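Local coordinates for protein PA1221 (Pseudomonas aeruginosa, PDB 4DG8) that binds adenosine monophosphate and joins an AMP-binding enzyme region of the ANL clan to a phosphopantetheine attachment region, as in carrier-linked members of that clan, at residues Ser262-Asn265 / Thr266-Leu270; Leu281-Gly285 / Asp286-Val290; His321-Thr324 / Asp325-Glu329. All coordinates share one frame; numbering follows the deposited sequence.

Interaction 1 of 3, residues Ser262-Asn265 / Thr266-Leu270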
loop_
_atom_site.group_PDB
_atom_site.type_symbol
_atom_site.label_atom_id
_atom_site.label_comp_id
_atom_site.label_asym_id
_atom_site.label_seq_id
_atom_site.Cartn_x
_atom_site.Cartn_y
_atom_site.Cartn_z
ATOM N N SER A 262 5.776 4.090 11.539
ATOM C CA SER A 262 5.273 4.719 12.772
ATOM C C SER A 262 4.629 3.669 13.685
ATOM O O SER A 262 4.768 3.743 14.906
ATOM C CB SER A 262 4.357 5.925 12.474
ATOM O OG SER A 262 3.202 5.525 11.765
ATOM N N LEU A 263 4.012 2.635 13.094
ATOM C CA LEU A 263 3.449 1.541 13.894
ATOM C C LEU A 263 4.561 0.710 14.552
ATOM O O LEU A 263 4.491 0.357 15.737
ATOM C CB LEU A 263 2.544 0.634 13.043
ATOM C CG LEU A 263 1.860 -0.534 13.784
ATOM C CD1 LEU A 263 1.109 -0.072 15.067
ATOM C CD2 LEU A 263 0.932 -1.351 12.867
ATOM N N PHE A 264 5.583 0.402 13.761
ATOM C CA PHE A 264 6.799 -0.218 14.264
ATOM C C PHE A 264 7.325 0.578 15.466
ATOM O O PHE A 264 7.515 0.034 16.540
ATOM C CB PHE A 264 7.837 -0.297 13.134
ATOM C CG PHE A 264 9.192 -0.790 13.561
ATOM C CD1 PHE A 264 9.479 -2.148 13.604
ATOM C CD2 PHE A 264 10.191 0.112 13.900
ATOM C CE1 PHE A 264 10.736 -2.599 13.981
ATOM C CE2 PHE A 264 11.444 -0.329 14.284
ATOM C CZ PHE A 264 11.720 -1.686 14.319
ATOM N N ASN A 265 7.521 1.877 15.294
ATOM C CA ASN A 265 8.086 2.711 16.354
ATOM C C ASN A 265 7.251 2.653 17.640
ATOM O O ASN A 265 7.793 2.528 18.739
ATOM C CB ASN A 265 8.196 4.160 15.874
ATOM C CG ASN A 265 9.182 4.313 14.751
ATOM O OD1 ASN A 265 9.965 3.401 14.489
ATOM N ND2 ASN A 265 9.168 5.470 14.085
ATOM N N THR A 266 5.932 2.756 17.492
ATOM C CA THR A 266 5.026 2.679 18.632
ATOM C C THR A 266 5.103 1.342 19.364
ATOM O O THR A 266 5.207 1.301 20.595
ATOM C CB THR A 266 3.577 2.921 18.188
ATOM O OG1 THR A 266 3.533 4.138 17.449
ATOM C CG2 THR A 266 2.655 3.044 19.390
ATOM N N LEU A 267 5.039 0.256 18.607
ATOM C CA LEU A 267 5.085 -1.075 19.203
ATOM C C LEU A 267 6.406 -1.228 19.930
ATOM O O LEU A 267 6.459 -1.769 21.032
ATOM C CB LEU A 267 4.922 -2.160 18.135
ATOM C CG LEU A 267 3.582 -2.208 17.400
ATOM C CD1 LEU A 267 3.612 -3.300 16.335
ATOM C CD2 LEU A 267 2.435 -2.433 18.356
ATOM N N VAL A 268 7.472 -0.702 19.333
ATOM C CA VAL A 268 8.787 -0.822 19.938
ATOM C C VAL A 268 8.938 -0.002 21.212
ATOM O O VAL A 268 9.548 -0.479 22.163
ATOM C CB VAL A 268 9.907 -0.511 18.926
ATOM C CG1 VAL A 268 11.244 -0.330 19.638
ATOM C CG2 VAL A 268 9.996 -1.635 17.913
ATOM N N ASP A 269 8.374 1.215 21.222
ATOM C CA ASP A 269 8.315 2.103 22.402
ATOM C C ASP A 269 7.568 1.450 23.557
ATOM O O ASP A 269 8.004 1.491 24.712
ATOM C CB ASP A 269 7.506 3.384 22.093
ATOM C CG ASP A 269 8.284 4.436 21.299
ATOM O OD1 ASP A 269 9.529 4.386 21.262
ATOM O OD2 ASP A 269 7.624 5.339 20.727
ATOM N N LEU A 270 6.391 0.918 23.238
ATOM C CA LEU A 270 5.493 0.348 24.230
ATOM C C LEU A 270 5.938 -1.005 24.788
ATOM O O LEU A 270 5.958 -1.209 25.987
ATOM C CB LEU A 270 4.115 0.138 23.596
ATOM C CG LEU A 270 3.248 1.363 23.315
ATOM C CD1 LEU A 270 1.941 0.942 22.637
ATOM C CD2 LEU A 270 2.965 2.095 24.595
#
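Val268 and Phe264 stand side by side on neighbouring turns of one helix, and both side chains point the same way. The CB of Val268 lies 3.4 Å from Phe264 O, the carbonyl that accepts Val268 N. Its CG2 sits beside the backbone N of Val268, and CG1 is turned anti to that N (chi1 167°). This torsion carries CG2 back along the helix. There it passes close to Phe264 O and ends over the Phe264 ring. CG2 is 4.0 Å from the ring centroid and only 11° off the ring normal. This is a CH-pi contact over the middle of one face.

The helix, 261-270, is the connection of a beta-alpha-beta crossover. It links strand 256-260 to its parallel neighbour, strand 280-284. The Phe264 side chain is buried and packs on Leu281 and Thr283 of the second strand. It also touches Ala296 of helix 290-299, which Val268 meets as well.

One residue further back, Leu263 and Leu267 pair in the same i, i+4 spacing but at an angle to each other. Leu263 CD1 meets Leu267 CG at 4.0 Å. Leu267 continues on to Pro242 and Leu245 of helix 242-250.

Thr266 adds a polar contact. Ser262 O takes two bonds from Thr266. The backbone N of Thr266 reaches it at 3.0 Å, and Thr266 OG1 reaches it at 2.9 Å. The two donors come from opposite faces of the carbonyl plane. With chi1 at -52°, OG1 lies beside its own N and folds back to the preceding turn. Further along, Asp269 N is bonded to Asn265 O at 2.9 Å.

Interaction 2 of 3, residues Leu281-Gly285 / Asp286-Val290. With AMP (adenosine monophosphate), chain B.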
loop_
_atom_site.group_PDB
_atom_site.type_symbol
_atom_site.label_atom_id
_atom_site.label_comp_id
_atom_site.label_asym_id
_atom_site.label_seq_id
_atom_site.Cartn_x
_atom_site.Cartn_y
_atom_site.Cartn_z
ATOM N N LEU A 281 10.492 -9.371 9.650
ATOM C CA LEU A 281 9.703 -8.167 9.832
ATOM C C LEU A 281 10.167 -7.136 8.803
ATOM O O LEU A 281 11.349 -6.783 8.746
ATOM C CB LEU A 281 9.900 -7.635 11.259
ATOM C CG LEU A 281 9.189 -6.333 11.652
ATOM C CD1 LEU A 281 7.708 -6.341 11.236
ATOM C CD2 LEU A 281 9.318 -6.083 13.142
ATOM N N LEU A 282 9.246 -6.697 7.963
ATOM C CA LEU A 282 9.515 -5.648 6.987
ATOM C C LEU A 282 8.808 -4.391 7.445
ATOM O O LEU A 282 7.676 -4.438 7.933
ATOM C CB LEU A 282 9.047 -6.056 5.584
ATOM C CG LEU A 282 9.592 -7.413 5.124
ATOM C CD1 LEU A 282 8.611 -8.520 5.493
ATOM C CD2 LEU A 282 9.833 -7.411 3.644
ATOM N N THR A 283 9.510 -3.275 7.339
ATOM C CA THR A 283 8.984 -1.986 7.752
ATOM C C THR A 283 9.431 -0.937 6.734
ATOM O O THR A 283 10.227 -1.234 5.842
ATOM C CB THR A 283 9.456 -1.603 9.165
ATOM O OG1 THR A 283 8.831 -0.372 9.542
ATOM C CG2 THR A 283 10.979 -1.440 9.200
ATOM N N GLY A 284 8.870 0.264 6.820
ATOM C CA GLY A 284 9.130 1.274 5.808
ATOM C C GLY A 284 7.946 2.205 5.627
ATOM O O GLY A 284 7.161 2.418 6.559
ATOM N N GLY A 285 7.823 2.785 4.431
ATOM C CA GLY A 285 6.719 3.684 4.156
ATOM C C GLY A 285 7.056 5.111 4.532
ATOM O O GLY A 285 6.492 6.045 3.989
ATOM N N ASP A 286 7.987 5.263 5.471
ATOM C CA ASP A 286 8.580 6.543 5.843
ATOM C C ASP A 286 10.030 6.277 6.200
ATOM O O ASP A 286 10.440 5.119 6.329
ATOM C CB ASP A 286 7.889 7.156 7.060
ATOM C CG ASP A 286 6.730 8.041 6.686
ATOM O OD1 ASP A 286 6.959 9.102 6.041
ATOM O OD2 ASP A 286 5.593 7.680 7.055
ATOM N N ILE A 287 10.798 7.350 6.353
ATOM C CA ILE A 287 12.158 7.260 6.865
ATOM C C ILE A 287 12.141 6.515 8.202
ATOM O O ILE A 287 11.429 6.894 9.148
ATOM C CB ILE A 287 12.754 8.679 7.036
ATOM C CG1 ILE A 287 13.045 9.295 5.674
ATOM C CG2 ILE A 287 14.056 8.689 7.915
ATOM C CD1 ILE A 287 13.333 10.831 5.751
ATOM N N LEU A 288 12.934 5.453 8.278
ATOM C CA LEU A 288 12.990 4.667 9.492
ATOM C C LEU A 288 13.723 5.444 10.583
ATOM O O LEU A 288 14.658 6.216 10.313
ATOM C CB LEU A 288 13.681 3.319 9.249
ATOM C CG LEU A 288 13.126 2.360 8.193
ATOM C CD1 LEU A 288 13.845 1.023 8.342
ATOM C CD2 LEU A 288 11.608 2.184 8.324
ATOM N N SER A 289 13.297 5.219 11.819
ATOM C CA SER A 289 13.931 5.834 12.980
ATOM C C SER A 289 15.025 4.877 13.470
ATOM O O SER A 289 14.745 3.817 14.027
ATOM C CB SER A 289 12.879 6.051 14.076
ATOM O OG SER A 289 13.464 6.284 15.333
ATOM N N VAL A 290 16.274 5.273 13.274
ATOM C CA VAL A 290 17.392 4.462 13.708
ATOM C C VAL A 290 17.307 4.119 15.208
ATOM O O VAL A 290 17.571 2.986 15.592
ATOM C CB VAL A 290 18.749 5.106 13.321
ATOM C CG1 VAL A 290 19.921 4.284 13.869
ATOM C CG2 VAL A 290 18.848 5.247 11.782
HETATM P P AMP B . 3.097 4.686 -1.234
HETATM O O1P AMP B . 1.781 5.080 -0.599
HETATM O O2P AMP B . 3.655 3.298 -0.950
HETATM O O3P AMP B . 2.937 4.900 -2.728
HETATM O "O5'" AMP B . 4.202 5.775 -0.886
HETATM C "C5'" AMP B . 5.446 5.776 -1.558
HETATM C "C4'" AMP B . 6.359 6.850 -1.033
HETATM O "O4'" AMP B . 6.552 6.685 0.397
HETATM C "C3'" AMP B . 7.765 6.852 -1.602
HETATM O "O3'" AMP B . 7.841 7.476 -2.879
HETATM C "C2'" AMP B . 8.561 7.566 -0.518
HETATM O "O2'" AMP B . 8.364 8.973 -0.601
HETATM C "C1'" AMP B . 7.874 7.053 0.751
HETATM N N9 AMP B . 8.558 5.865 1.312
HETATM C C8 AMP B . 8.128 4.589 1.166
HETATM N N7 AMP B . 8.953 3.710 1.786
HETATM C C5 AMP B . 9.952 4.411 2.342
HETATM C C6 AMP B . 11.165 4.092 3.144
HETATM N N6 AMP B . 11.474 2.823 3.468
HETATM N N1 AMP B . 11.954 5.119 3.546
HETATM C C2 AMP B . 11.640 6.392 3.223
HETATM N N3 AMP B . 10.558 6.749 2.502
HETATM C C4 AMP B . 9.683 5.830 2.037
#
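Thr283 and Leu288 reach toward each other across a bend and meet tip to tip. Thr283 CG2 lies 3.8 Å from Leu288 CD2 and 3.9 Å from Leu288 CD1, so the methyl rests against the end of the leucine fork. The Thr283 torsion explains this. OG1 is anti to the backbone N (chi1 -176°) and bonds to Leu259 O of the adjoining strand. CG2 is left between N and the carbonyl carbon, facing the leucine. Leu288 CD2 also settles on the backbone, 3.6 Å from Gly284 CA. The side chain of Leu288 lies across the inside of the bend, and it touches Ala261 and Asn307 as well.

The bend follows strand 280-284 of the mixed sheet and leads to helix 290-299. It forms part of the adenosine monophosphate pocket of this AMP-binding enzyme fold. The backbone from Gly284 to Ile287 passes over one face of the adenine. Gly285 N is 3.0 Å from AMP N7, and Asp286 O is 3.2 Å from AMP N1. Gly284 CA comes to 3.7 Å from AMP N6, and Ile287 N lies above AMP C2 at 3.4 Å. All four atoms are on the same side of the ring system. Gly284 and Gly285 both have positive phi (149° and 88°), and through them the chain turns close against the purine without a side chain in between.

Asp286 is oriented differently from the Thr283-Leu288 pair. Its carboxylate folds back alongside the preceding peptide, with CG 3.4 Å from Gly285 O. Beyond the bend, OD2 forms a salt bridge with Lys458. Gly285 O accepts a hydrogen bond from Lys423, a lysine that also bonds to the AMP.

Interaction 3 of 3, residues His321-Thr324 / Asp325-Glu329; sequences HVVT and DDDLE
Asp327 OD2 is gripped by two donors, His321 NE2 and Thr324 N. The histidine bond is the shorter, NE2 to OD2 2.6 Å, and makes a His-carboxylate pair. The pair ties the end of strand 319-322 to the 3-10 segment 326-329 just after it. Thr324 and Asp327 resemble a capping box at the start of that segment, with one of its two bonds weak. The strand belongs to the five-stranded mixed sheet of the AMP-binding enzyme region.

The two donors approach OD2 from opposite faces of the carboxylate plane, and both stand well out of it. The carboxylate lies at the edge of the imidazole, near the ring plane. The two planes are turned 52° against each other. His321 CG is anti to the backbone N, which extends the ring forward to the aspartate. Thr324 N meets OD2 at 2.7 Å, and this bond is nearly straight, with an N-H...O angle of 174°.

Thr324 also answers in the other direction. At chi1 59° its OG1 lies between its own N and the carbonyl carbon, within weak reach of Asp327 N. That weak bond, Asp327 N to Thr324 OG1, measures 3.3 Å. Thr324 OG1 also lies 3.0 Å from Asp327 OD2.

The other carboxylate oxygen of Asp327, OD1, forms a salt bridge with Arg411. That partner probably helps to stabilise the negative charge of this buried side chain. His321, Thr324 and Arg411 together probably restrict the rotation of the carboxylate. On the apolar side, Val323 and Leu328 both pack on Val293 and Leu297 of helix 290-299. Between themselves they touch lightly, Val323 CG1 to Leu328 CD2 at 4.2 Å.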
loop_
_atom_site.group_PDB
_atom_site.type_symbol
_atom_site.label_atom_id
_atom_site.label_comp_id
_atom_site.label_asym_id
_atom_site.label_seq_id
_atom_site.Cartn_x
_atom_site.Cartn_y
_atom_site.Cartn_z
ATOM N N HIS A 321 16.326 -3.456 1.876
ATOM C CA HIS A 321 17.624 -3.630 2.523
ATOM C C HIS A 321 17.469 -4.493 3.778
ATOM O O HIS A 321 16.683 -4.177 4.662
ATOM C CB HIS A 321 18.232 -2.264 2.877
ATOM C CG HIS A 321 19.544 -2.351 3.590
ATOM N ND1 HIS A 321 20.678 -2.869 3.000
ATOM C CD2 HIS A 321 19.902 -1.990 4.847
ATOM C CE1 HIS A 321 21.674 -2.835 3.867
ATOM N NE2 HIS A 321 21.229 -2.304 4.993
ATOM N N VAL A 322 18.209 -5.591 3.853
ATOM C CA VAL A 322 18.203 -6.381 5.069
ATOM C C VAL A 322 19.111 -5.676 6.075
ATOM O O VAL A 322 20.291 -5.448 5.811
ATOM C CB VAL A 322 18.654 -7.830 4.806
ATOM C CG1 VAL A 322 18.960 -8.535 6.115
ATOM C CG2 VAL A 322 17.578 -8.585 4.020
ATOM N N VAL A 323 18.544 -5.292 7.215
ATOM C CA VAL A 323 19.271 -4.469 8.171
ATOM C C VAL A 323 20.407 -5.224 8.843
ATOM O O VAL A 323 20.191 -6.315 9.360
ATOM C CB VAL A 323 18.336 -3.894 9.256
ATOM C CG1 VAL A 323 19.175 -3.136 10.311
ATOM C CG2 VAL A 323 17.298 -2.990 8.625
ATOM N N THR A 324 21.616 -4.659 8.830
ATOM C CA THR A 324 22.732 -5.311 9.504
ATOM C C THR A 324 23.126 -4.673 10.823
ATOM O O THR A 324 22.665 -3.587 11.191
ATOM C CB THR A 324 24.031 -5.314 8.658
ATOM O OG1 THR A 324 24.411 -3.961 8.342
ATOM C CG2 THR A 324 23.856 -6.130 7.396
ATOM N N ASP A 325 24.053 -5.343 11.489
ATOM C CA ASP A 325 24.635 -4.857 12.727
ATOM C C ASP A 325 25.282 -3.478 12.543
ATOM O O ASP A 325 25.080 -2.574 13.350
ATOM C CB ASP A 325 25.674 -5.859 13.231
ATOM C CG ASP A 325 26.267 -5.442 14.545
ATOM O OD1 ASP A 325 25.478 -5.227 15.492
ATOM O OD2 ASP A 325 27.512 -5.293 14.619
ATOM N N ASP A 326 26.058 -3.324 11.476
ATOM C CA ASP A 326 26.709 -2.055 11.181
ATOM C C ASP A 326 25.728 -0.923 10.923
ATOM O O ASP A 326 25.985 0.234 11.283
ATOM C CB ASP A 326 27.596 -2.210 9.959
ATOM C CG ASP A 326 29.043 -2.166 10.307
ATOM O OD1 ASP A 326 29.357 -2.382 11.493
ATOM O OD2 ASP A 326 29.862 -1.912 9.401
ATOM N N ASP A 327 24.616 -1.250 10.272
ATOM C CA ASP A 327 23.613 -0.239 9.934
ATOM C C ASP A 327 23.146 0.521 11.161
ATOM O O ASP A 327 22.718 1.666 11.052
ATOM C CB ASP A 327 22.413 -0.867 9.215
ATOM C CG ASP A 327 22.789 -1.453 7.869
ATOM O OD1 ASP A 327 23.796 -0.968 7.283
ATOM O OD2 ASP A 327 22.085 -2.387 7.406
ATOM N N LEU A 328 23.232 -0.118 12.325
ATOM C CA LEU A 328 22.698 0.476 13.545
ATOM C C LEU A 328 23.560 1.632 14.023
ATOM O O LEU A 328 23.192 2.352 14.957
ATOM C CB LEU A 328 22.574 -0.570 14.644
ATOM C CG LEU A 328 21.728 -1.790 14.296
ATOM C CD1 LEU A 328 21.757 -2.753 15.464
ATOM C CD2 LEU A 328 20.300 -1.395 13.944
ATOM N N GLU A 329 24.710 1.804 13.376
ATOM C CA GLU A 329 25.608 2.897 13.703
ATOM C C GLU A 329 25.434 4.105 12.784
ATOM O O GLU A 329 26.130 5.097 12.953
ATOM C CB GLU A 329 27.062 2.430 13.630
ATOM C CG GLU A 329 27.382 1.279 14.544
ATOM C CD GLU A 329 26.994 1.567 15.980
ATOM O OE1 GLU A 329 27.365 2.644 16.503
ATOM O OE2 GLU A 329 26.302 0.718 16.579
#

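Interactions 1 and 2 follow each other in the chain. They touch directly through Phe264 and through Asn265 and Ser289. Interactions 2 and 3 reach the same mixed sheet and meet where Val290 packs on Leu328 O. Interactions 1 and 3 do not touch; their nearest atoms are about 8 Å apart. Interaction 2 is the buried one and the only one that borders the adenosine monophosphate. Its side-chain contact is a threonine methyl against a leucine, next to bare glycine backbone facing the ligand. Interactions 1 and 3 are partly buried. The first combines helix bonds with ring and aliphatic packing, while the third relies on a shared carboxylate. Helix 290-299 packs against both.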